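Local atomic coordinates of gene 2 protein (Enterobacteria phage Sf6, PDB entry 5C12), a protein that cuts viral DNA during genome packaging, as the metal-dependent nuclease domain of the large terminase subunit, whose full-length form probably also binds ATP. Residues M234-M239 with I245-L250. The protein carries 1 engineered substitution. Sequence-based numbering, arbitrary orientation.
Sequences MTAVEM and IPSPNL. Engineered in segment 234-239: Ala236 (natural residue Lys).
Ile245 N donates to Met239 O over 3.3 Å, a nearly straight bond (171°) that reaches the oxygen from above the carbonyl plane, tying the segment 245-250 back onto helix 236-243. One turn earlier, a water bridges the same two backbones: it donates to Ala236 O and to Ile245 O, each at 2.7 Å. Around these links the apolar packing centres on Met239. Its CG stands anti to the carbonyl carbon (chi1 -67°) and the chain bends at chi3, which brings the methyl CE 3.5 Å from Ile245 CD1 and 3.6 Å from Ile245 CG1. The sulfur of the same side chain touches Pro248, with Met239 SD 4.1 Å from Pro248 CG; the proline also touches Ile221 and Glu217, the latter on helix 208-218. Closer to the metals, the CB of Ala236, an engineered residue that is lysine in nature, lies 3.7 Å from Ser247 OG. That hydroxyl is hydrogen-bonded to Asp55 OD2, and Asp55 is a metal ligand in other structures of the protein. At the start of the helix, Thr235 and Glu238 form a capping box: Glu238 N donates to Thr235 OG1, and Thr235 N to Glu238 OE1. Backbone bond, water bridge and Met239 packing thus hold loop to helix, while polar Ser247 links the loop to Asp55 beside the magnesium site, just before Asn249, a manganese ligand in another structure, and Asp252, a magnesium ligand here.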
# COMPACT_ATOMS: atom_id res chain seq x y z
N MET A 234 -5.50 9.25 10.30
CA MET A 234 -4.49 9.62 11.28
C MET A 234 -3.12 9.40 10.67
O MET A 234 -2.89 8.43 9.94
CB MET A 234 -4.61 8.76 12.54
CG MET A 234 -5.84 9.01 13.37
SD MET A 234 -5.80 8.04 14.90
CE MET A 234 -4.21 8.48 15.56
N THR A 235 -2.20 10.30 10.97
CA THR A 235 -0.82 10.13 10.57
C THR A 235 -0.14 9.15 11.52
O THR A 235 -0.65 8.88 12.62
CB THR A 235 -0.06 11.46 10.68
OG1 THR A 235 -0.08 11.90 12.04
CG2 THR A 235 -0.69 12.52 9.79
N ALA A 236 1.01 8.63 11.10
CA ALA A 236 1.81 7.78 11.97
C ALA A 236 2.12 8.47 13.29
O ALA A 236 2.06 7.86 14.35
CB ALA A 236 3.11 7.38 11.27
N VAL A 237 2.46 9.76 13.24
CA VAL A 237 2.83 10.47 14.45
C VAL A 237 1.65 10.50 15.42
O VAL A 237 1.80 10.28 16.62
CB VAL A 237 3.31 11.90 14.16
CG1 VAL A 237 3.47 12.68 15.46
CG2 VAL A 237 4.63 11.87 13.41
N GLU A 238 0.47 10.74 14.88
CA GLU A 238 -0.74 10.75 15.69
C GLU A 238 -1.04 9.36 16.25
O GLU A 238 -1.41 9.23 17.42
CB GLU A 238 -1.91 11.25 14.86
CG GLU A 238 -1.82 12.72 14.52
CD GLU A 238 -2.93 13.18 13.62
OE1 GLU A 238 -3.23 12.48 12.62
OE2 GLU A 238 -3.51 14.25 13.90
N MET A 239 -0.87 8.33 15.43
CA MET A 239 -1.14 6.97 15.88
C MET A 239 -0.25 6.65 17.06
O MET A 239 -0.69 6.04 18.04
CB MET A 239 -0.90 5.97 14.76
CG MET A 239 -1.87 6.10 13.60
SD MET A 239 -1.43 5.05 12.20
CE MET A 239 -1.89 3.44 12.83
N ILE A 245 0.63 3.23 19.01
CA ILE A 245 0.87 2.19 18.01
C ILE A 245 2.06 2.58 17.13
O ILE A 245 2.19 3.73 16.71
CB ILE A 245 -0.40 1.86 17.16
CG1 ILE A 245 -0.20 2.16 15.68
CG2 ILE A 245 -1.63 2.59 17.68
CD1 ILE A 245 -0.36 0.95 14.81
N PRO A 246 2.95 1.61 16.89
CA PRO A 246 4.16 1.86 16.11
C PRO A 246 3.83 2.16 14.66
O PRO A 246 2.73 1.88 14.18
CB PRO A 246 4.95 0.55 16.24
CG PRO A 246 3.98 -0.47 16.66
CD PRO A 246 2.89 0.23 17.42
N SER A 247 4.81 2.72 13.95
CA SER A 247 4.59 3.15 12.58
C SER A 247 4.24 1.93 11.72
O SER A 247 4.92 0.91 11.78
CB SER A 247 5.84 3.83 12.04
OG SER A 247 5.52 4.58 10.88
N PRO A 248 3.15 2.03 10.94
CA PRO A 248 2.66 0.88 10.18
C PRO A 248 3.31 0.80 8.80
O PRO A 248 2.65 1.02 7.78
CB PRO A 248 1.16 1.16 10.09
CG PRO A 248 1.09 2.66 9.97
CD PRO A 248 2.20 3.16 10.88
N ASN A 249 4.60 0.48 8.78
CA ASN A 249 5.35 0.56 7.54
C ASN A 249 4.97 -0.48 6.50
O ASN A 249 5.08 -0.23 5.30
CB ASN A 249 6.84 0.45 7.79
CG ASN A 249 7.28 1.23 8.99
OD1 ASN A 249 7.44 2.43 8.90
ND2 ASN A 249 7.48 0.56 10.12
N LEU A 250 4.54 -1.67 6.95
CA LEU A 250 4.10 -2.69 6.00
C LEU A 250 2.78 -2.26 5.35
O LEU A 250 2.61 -2.38 4.13
CB LEU A 250 3.92 -4.05 6.69
CG LEU A 250 5.10 -4.63 7.43
CD1 LEU A 250 4.65 -5.88 8.15
CD2 LEU A 250 6.23 -4.90 6.46
O HOH W 1 2.84 5.28 14.57